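Local coordinates for fluoroacetyl-CoA-specific thioesterase-like domain-containing protein (Thermanaerovibrio acidaminovorans, PDB 3QOO) that is of unknown function but has a hot-dog fold of the fluoroacetyl-CoA-specific thioesterase family, and so may act on acyl-CoA thioesters, at residues A43-E46 against T47-L51; V28-S32 against K33-E37; K21-V24 against S25-V28. All coordinates share one frame; numbering follows the deposited sequence. Where two conformers were deposited one is given.

Contact 1 (A43-E46 against T47-L51); sequences AFLE and TMTQL
The carbonyl oxygen of Ala43 is gripped twice by Thr47, four residues on in helix 41-56. Thr47 OG1 donates to Ala43 O at 2.9 Å, and Thr47 N donates to the same Ala43 O at 3.1 Å. The two donors come from opposite faces of the carbonyl plane. The torsion of Thr47 (chi1 -51°) keeps OG1 beside its own nitrogen, where it can turn back onto the previous turn. Three further backbone bonds continue the helical ladder. The bond from Thr49 N to Leu45 O is 2.9 Å long and runs nearly along the C=O axis.

On another face of the helix, Leu45 and Met48, a selenomethionine, make an apolar pair. Leu45 CG meets Met48 CE at 4.1 Å. The bend at chi3 of Met48 (62°) turns its methyl back to this point. Leu45 CD2 also lies 3.6 Å from Thr49 OG1, and that hydroxyl is hydrogen-bonded to Gln117 on strand 110-123. Beyond this pair, Leu45 packs on Leu45 of the second subunit. Glu46 stretches outward, its carboxylate in a salt bridge with Arg31 of the second subunit.

This is the central helix of the hot-dog fold, wrapped by the sheet. The bond from Thr47 OG1 to Ala43 O gives a buried hydroxyl a partner within the helix itself, while the charged group of Glu46 is matched across the dimer.

Contact 2 (V28-S32 against K33-E37); sequences VTNRS and KALEE
Ser32 carries OG anti to its backbone nitrogen (chi1 175°), and Leu35 holds CG beside its own nitrogen (chi1 -52°). These torsions bring Ser32 OG to 3.5 Å from Leu35 CG. Leu35 CD1 lies a little further on, 3.9 Å from Ser32 CB. The backbone closes the same turn. Leu35 N donates to Ser32 O at 3.0 Å, reaching the oxygen from above the carbonyl plane, with an N-H...O angle of 156°.

A water bridges Ser32 and Ala34. It donates to Ser32 OG at 2.6 Å and accepts from Ala34 N at 2.7 Å. Asn30 lies across Leu35 at about a right angle, with Asn30 CB 3.8 Å from Leu35 CB. The amide nitrogen of Asn30 also has weak hydrogen bonds to the carbonyls of Thr27 and Phe38. Leu35 packs further on Ser66 of the second subunit.

Arg31 ends the preceding turn, closed by Arg31 N donating to Val28 O at 3.0 Å, and its left-handed backbone leads into this one. The segment 28-37 is thus a pair of short turns in the loop leading to helix 41-56. A bridging water gives both the serine hydroxyl and the amide of Ala34 a partner, while the leucine is buried between Asn30, Ser32 and the second subunit.

Contact 3 (K21-V24 against S25-V28); sequences KVSV and SDTV. With NA (sodium ion), chain B.
Asp26 turns its carboxylate back onto Ser23, and this is the tight side of the loop. Asp26 OD2 takes two bonds from Ser23. Ser23 N donates to it at 2.9 Å through the anti lone pair, and Ser23 OG donates to the same Asp26 OD2 at 2.9 Å from above the carboxylate plane. In return Asp26 N donates to Ser23 O at 2.9 Å. The other oxygen of Asp26 forms a salt bridge with Lys20. Alongside this network of bonds, Val22 CG1 meets Thr27 CG2 at 4.0 Å, the two side chains crossing at about a right angle. Val24 O accepts from both Thr27 N and Val28 N.

The opposite character belongs to the sodium side, which is hydrated. Ser23 OG binds the sodium ion at 2.5 Å, and Ser25 OG binds it at 2.4 Å. Both hydroxyls sit between their own nitrogen and carbonyl carbon (chi1 73° and 65°), which points them at the same ion. Three waters complete the five ligands found, and one of them also accepts from Ser25 N.

Ser23 OG therefore gives its proton to Asp26 and offers oxygen electrons to the metal. Asp26 would be expected to polarise the hydroxyl and make its oxygen a better ligand for sodium.

Contact 1 is core: it lies within the central helix, and its centre is about 4 Å from that of the chain. Contacts 2 and 3 are at the periphery, in the loop that joins strand 15-21 to helix 41-56, and they share Val28. Contact 3 also reaches the helix, where Ala43 CB touches Asp26 O at 3.5 Å. Contacts 1 and 2 both meet the second subunit, whereas contact 3 touches no other protein chain. The chemistry follows the place. In the helix, regular backbone bonds and apolar packing dominate. In contact 2 a bridging water and one turn bond join the two segments, beside a buried leucine. In contact 3 a carboxylate bonds back to the loop, and a sodium ion sits on two serine hydroxyls and three waters.

Contact 1 (A43-E46 against T47-L51)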
loop_
_atom_site.group_PDB
_atom_site.type_symbol
_atom_site.label_atom_id
_atom_site.label_comp_id
_atom_site.label_asym_id
_atom_site.label_seq_id
_atom_site.Cartn_x
_atom_site.Cartn_y
_atom_site.Cartn_z
ATOM N N ALA A 43 -4.616 -3.774 1.787
ATOM C CA ALA A 43 -4.643 -5.228 1.896
ATOM C C ALA A 43 -3.902 -5.878 0.746
ATOM O O ALA A 43 -3.182 -6.861 0.950
ATOM C CB ALA A 43 -6.075 -5.732 1.958
ATOM N N PHE A 44 -4.111 -5.414 -0.471
ATOM C CA PHE A 44 -3.333 -5.924 -1.604
ATOM C C PHE A 44 -1.854 -5.750 -1.358
ATOM O O PHE A 44 -1.056 -6.662 -1.616
ATOM C CB PHE A 44 -3.724 -5.246 -2.914
ATOM C CG PHE A 44 -5.036 -5.703 -3.468
ATOM C CD1 PHE A 44 -5.169 -6.926 -4.064
ATOM C CD2 PHE A 44 -6.129 -4.872 -3.475
ATOM C CE1 PHE A 44 -6.353 -7.355 -4.578
ATOM C CE2 PHE A 44 -7.332 -5.290 -4.017
ATOM C CZ PHE A 44 -7.445 -6.530 -4.566
ATOM N N LEU A 45 -1.469 -4.590 -0.830
ATOM C CA LEU A 45 -0.070 -4.305 -0.556
ATOM C C LEU A 45 0.489 -5.230 0.536
ATOM O O LEU A 45 1.571 -5.805 0.378
ATOM C CB LEU A 45 0.099 -2.833 -0.195
ATOM C CG LEU A 45 1.445 -2.186 -0.506
ATOM C CD1 LEU A 45 1.319 -0.687 -0.463
ATOM C CD2 LEU A 45 2.546 -2.650 0.413
ATOM N N GLU A 46 -0.232 -5.384 1.635
ATOM C CA GLU A 46 0.220 -6.233 2.720
ATOM C C GLU A 46 0.492 -7.661 2.212
ATOM O O GLU A 46 1.462 -8.315 2.604
ATOM C CB GLU A 46 -0.835 -6.260 3.824
ATOM C CG GLU A 46 -0.446 -7.118 4.988
ATOM C CD GLU A 46 -1.527 -7.231 6.034
ATOM O OE1 GLU A 46 -2.509 -6.459 5.973
ATOM O OE2 GLU A 46 -1.366 -8.096 6.921
ATOM N N THR A 47 -0.389 -8.162 1.347
ATOM C CA THR A 47 -0.276 -9.525 0.866
ATOM C C THR A 47 0.910 -9.671 -0.099
ATOM O O THR A 47 1.657 -10.647 -0.065
ATOM C CB THR A 47 -1.587 -9.977 0.226
ATOM O OG1 THR A 47 -2.703 -9.712 1.111
ATOM C CG2 THR A 47 -1.488 -11.432 -0.132
HETATM N N MSE A 48 1.102 -8.663 -0.943
HETATM C CA MSE A 48 2.267 -8.597 -1.788
HETATM C C MSE A 48 3.555 -8.629 -0.968
HETATM O O MSE A 48 4.495 -9.380 -1.286
HETATM C CB MSE A 48 2.212 -7.350 -2.664
HETATM C CG MSE A 48 3.481 -7.159 -3.515
HETATM SE SE MSE A 48 3.299 -5.770 -4.899
HETATM C CE MSE A 48 2.971 -4.208 -3.766
ATOM N N THR A 49 3.579 -7.844 0.100
ATOM C CA THR A 49 4.726 -7.785 1.002
ATOM C C THR A 49 4.988 -9.177 1.608
ATOM O O THR A 49 6.124 -9.651 1.654
ATOM C CB THR A 49 4.530 -6.757 2.108
ATOM O OG1 THR A 49 4.480 -5.469 1.499
ATOM C CG2 THR A 49 5.667 -6.824 3.093
ATOM N N GLN A 50 3.935 -9.813 2.096
ATOM C CA GLN A 50 4.077 -11.132 2.692
ATOM C C GLN A 50 4.725 -12.120 1.737
ATOM O O GLN A 50 5.660 -12.841 2.123
ATOM C CB GLN A 50 2.712 -11.675 3.131
ATOM C CG GLN A 50 2.826 -13.060 3.738
ATOM C CD GLN A 50 1.521 -13.632 4.182
ATOM O OE1 GLN A 50 0.530 -12.914 4.269
ATOM N NE2 GLN A 50 1.516 -14.920 4.534
ATOM N N LEU A 51 4.244 -12.160 0.510
ATOM C CA LEU A 51 4.825 -13.074 -0.475
ATOM C C LEU A 51 6.233 -12.701 -0.865
ATOM O O LEU A 51 7.067 -13.585 -1.031
ATOM C CB LEU A 51 3.959 -13.147 -1.719
ATOM C CG LEU A 51 2.823 -14.132 -1.687
ATOM C CD1 LEU A 51 2.026 -14.029 -2.961
ATOM C CD2 LEU A 51 3.317 -15.521 -1.473
#

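Contact 2 (V28-S32 against K33-E37)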
loop_
_atom_site.group_PDB
_atom_site.type_symbol
_atom_site.label_atom_id
_atom_site.label_comp_id
_atom_site.label_asym_id
_atom_site.label_seq_id
_atom_site.Cartn_x
_atom_site.Cartn_y
_atom_site.Cartn_z
ATOM N N VAL A 28 -11.671 -2.842 5.839
ATOM C CA VAL A 28 -11.840 -1.708 6.747
ATOM C C VAL A 28 -10.742 -0.700 6.477
ATOM O O VAL A 28 -10.906 0.515 6.709
ATOM C CB VAL A 28 -11.813 -2.140 8.234
ATOM C CG1 VAL A 28 -12.971 -3.063 8.526
ATOM C CG2 VAL A 28 -10.451 -2.723 8.632
ATOM N N THR A 29 -9.628 -1.214 5.955
ATOM C CA THR A 29 -8.470 -0.418 5.574
ATOM C C THR A 29 -8.658 0.418 4.287
ATOM O O THR A 29 -7.742 1.172 3.869
ATOM C CB THR A 29 -7.256 -1.310 5.480
ATOM O OG1 THR A 29 -7.571 -2.500 4.732
ATOM C CG2 THR A 29 -6.822 -1.731 6.902
ATOM N N ASN A 30 -9.837 0.306 3.669
ATOM C CA ASN A 30 -10.347 1.338 2.729
ATOM C C ASN A 30 -10.597 2.712 3.390
ATOM O O ASN A 30 -10.730 3.734 2.688
ATOM C CB ASN A 30 -11.658 0.862 2.048
ATOM C CG ASN A 30 -11.414 -0.062 0.855
ATOM O OD1 ASN A 30 -10.657 0.310 -0.059
ATOM N ND2 ASN A 30 -12.093 -1.237 0.822
ATOM N N ARG A 31 -10.741 2.706 4.717
ATOM C CA ARG A 31 -10.978 3.943 5.496
ATOM C C ARG A 31 -12.168 4.736 4.935
ATOM O O ARG A 31 -12.159 5.975 4.834
ATOM C CB ARG A 31 -9.698 4.798 5.549
ATOM C CG ARG A 31 -8.439 4.048 6.027
ATOM C CD ARG A 31 -8.660 3.276 7.317
ATOM N NE ARG A 31 -9.124 4.109 8.415
ATOM C CZ ARG A 31 -8.405 4.473 9.486
ATOM N NH1 ARG A 31 -8.972 5.239 10.429
ATOM N NH2 ARG A 31 -7.130 4.093 9.631
ATOM N N SER A 32 -13.212 3.992 4.593
ATOM C CA SER A 32 -14.422 4.530 3.963
ATOM C C SER A 32 -15.554 3.519 4.143
ATOM O O SER A 32 -15.502 2.398 3.610
ATOM C CB SER A 32 -14.185 4.753 2.475
ATOM O OG SER A 32 -15.393 5.162 1.873
ATOM N N LYS A 33 -16.564 3.883 4.925
ATOM C CA LYS A 33 -17.664 2.952 5.165
ATOM C C LYS A 33 -18.278 2.439 3.861
ATOM O O LYS A 33 -18.621 1.241 3.733
ATOM C CB LYS A 33 -18.768 3.635 5.967
ATOM C CG LYS A 33 -19.947 2.699 6.243
ATOM C CD LYS A 33 -20.790 3.161 7.416
ATOM C CE LYS A 33 -21.423 1.971 8.116
ATOM N NZ LYS A 33 -20.361 1.092 8.694
ATOM N N ALA A 34 -18.420 3.342 2.897
ATOM C CA ALA A 34 -19.031 3.015 1.599
ATOM C C ALA A 34 -18.286 1.897 0.846
ATOM O O ALA A 34 -18.854 1.274 -0.054
ATOM C CB ALA A 34 -19.059 4.258 0.734
ATOM N N LEU A 35 -17.018 1.653 1.181
ATOM C CA LEU A 35 -16.200 0.671 0.465
ATOM C C LEU A 35 -15.981 -0.604 1.255
ATOM O O LEU A 35 -15.052 -1.331 0.968
ATOM C CB LEU A 35 -14.870 1.327 0.117
ATOM C CG LEU A 35 -15.007 2.671 -0.615
ATOM C CD1 LEU A 35 -13.657 3.164 -1.042
ATOM C CD2 LEU A 35 -15.984 2.557 -1.826
ATOM N N GLU A 36 -16.875 -0.907 2.187
ATOM C CA GLU A 36 -16.727 -2.044 3.059
ATOM C C GLU A 36 -16.885 -3.386 2.351
ATOM O O GLU A 36 -16.581 -4.410 2.953
ATOM C CB GLU A 36 -17.833 -1.996 4.113
ATOM C CG GLU A 36 -17.846 -0.907 5.122
ATOM C CD GLU A 36 -19.101 -1.037 5.998
ATOM O OE1 GLU A 36 -20.248 -0.842 5.502
ATOM O OE2 GLU A 36 -18.948 -1.340 7.187
ATOM N N GLU A 37 -17.377 -3.406 1.121
ATOM C CA GLU A 37 -17.674 -4.661 0.429
ATOM C C GLU A 37 -16.460 -5.300 -0.225
ATOM O O GLU A 37 -16.549 -6.445 -0.607
ATOM C CB GLU A 37 -18.775 -4.511 -0.640
ATOM C CG GLU A 37 -20.155 -4.646 -0.092
ATOM C CD GLU A 37 -21.245 -4.800 -1.131
ATOM O OE1 GLU A 37 -21.198 -5.717 -1.976
ATOM O OE2 GLU A 37 -22.227 -4.066 -1.041
HETATM O O HOH W 1 -17.622 5.875 3.048
#

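Contact 3 (K21-V24 against S25-V28)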
loop_
_atom_site.group_PDB
_atom_site.type_symbol
_atom_site.label_atom_id
_atom_site.label_comp_id
_atom_site.label_asym_id
_atom_site.label_seq_id
_atom_site.Cartn_x
_atom_site.Cartn_y
_atom_site.Cartn_z
ATOM N N LYS A 21 -8.400 -15.108 1.445
ATOM C CA LYS A 21 -9.844 -14.883 1.517
ATOM C C LYS A 21 -10.108 -13.446 1.979
ATOM O O LYS A 21 -9.518 -12.959 2.955
ATOM C CB LYS A 21 -10.551 -15.857 2.475
ATOM C CG LYS A 21 -12.060 -15.888 2.191
ATOM C CD LYS A 21 -12.789 -16.956 2.882
ATOM C CE LYS A 21 -12.288 -18.279 2.483
ATOM N NZ LYS A 21 -12.885 -18.805 1.235
ATOM N N VAL A 22 -10.995 -12.757 1.293
ATOM C CA VAL A 22 -11.278 -11.363 1.655
ATOM C C VAL A 22 -12.167 -11.352 2.888
ATOM O O VAL A 22 -13.302 -11.840 2.864
ATOM C CB VAL A 22 -11.900 -10.571 0.500
ATOM C CG1 VAL A 22 -12.182 -9.138 0.931
ATOM C CG2 VAL A 22 -11.030 -10.634 -0.754
ATOM N N SER A 23 -11.681 -10.716 3.950
ATOM C CA SER A 23 -12.376 -10.618 5.222
ATOM C C SER A 23 -12.538 -9.153 5.634
ATOM O O SER A 23 -11.971 -8.262 5.017
ATOM C CB SER A 23 -11.667 -11.405 6.308
ATOM O OG SER A 23 -10.467 -10.741 6.705
ATOM N N VAL A 24 -13.281 -8.925 6.705
ATOM C CA VAL A 24 -13.566 -7.555 7.129
ATOM C C VAL A 24 -12.261 -6.774 7.423
ATOM O O VAL A 24 -12.159 -5.588 7.118
ATOM C CB VAL A 24 -14.606 -7.515 8.307
ATOM C CG1 VAL A 24 -14.051 -8.200 9.552
ATOM C CG2 VAL A 24 -15.133 -6.076 8.566
ATOM N N SER A 25 -11.219 -7.443 7.935
ATOM C CA SER A 25 -9.964 -6.742 8.224
ATOM C C SER A 25 -9.225 -6.305 6.979
ATOM O O SER A 25 -8.332 -5.469 7.029
ATOM C CB SER A 25 -9.073 -7.565 9.118
ATOM O OG SER A 25 -8.645 -8.731 8.489
ATOM N N ASP A 26 -9.596 -6.857 5.831
ATOM C CA ASP A 26 -9.020 -6.523 4.541
ATOM C C ASP A 26 -9.792 -5.432 3.827
ATOM O O ASP A 26 -9.366 -5.004 2.766
ATOM C CB ASP A 26 -8.992 -7.773 3.639
ATOM C CG ASP A 26 -8.270 -8.934 4.262
ATOM O OD1 ASP A 26 -7.097 -8.718 4.617
ATOM O OD2 ASP A 26 -8.863 -10.037 4.390
ATOM N N THR A 27 -10.915 -4.968 4.373
ATOM C CA THR A 27 -11.769 -3.977 3.702
ATOM C C THR A 27 -11.823 -2.710 4.517
ATOM O O THR A 27 -12.060 -1.608 3.961
ATOM C CB THR A 27 -13.205 -4.479 3.497
ATOM O OG1 THR A 27 -13.881 -4.559 4.773
ATOM C CG2 THR A 27 -13.263 -5.793 2.773
ATOM N N VAL A 28 -11.671 -2.842 5.839
ATOM C CA VAL A 28 -11.840 -1.708 6.747
ATOM C C VAL A 28 -10.742 -0.700 6.477
ATOM O O VAL A 28 -10.906 0.515 6.709
ATOM C CB VAL A 28 -11.813 -2.140 8.234
ATOM C CG1 VAL A 28 -12.971 -3.063 8.526
ATOM C CG2 VAL A 28 -10.451 -2.723 8.632
HETATM NA NA NA B . -9.365 -10.968 8.889
HETATM O O HOH W 2 -11.412 -10.011 9.844
HETATM O O HOH W 3 -7.493 -11.853 7.764
HETATM O O HOH W 4 -8.218 -10.891 10.996
#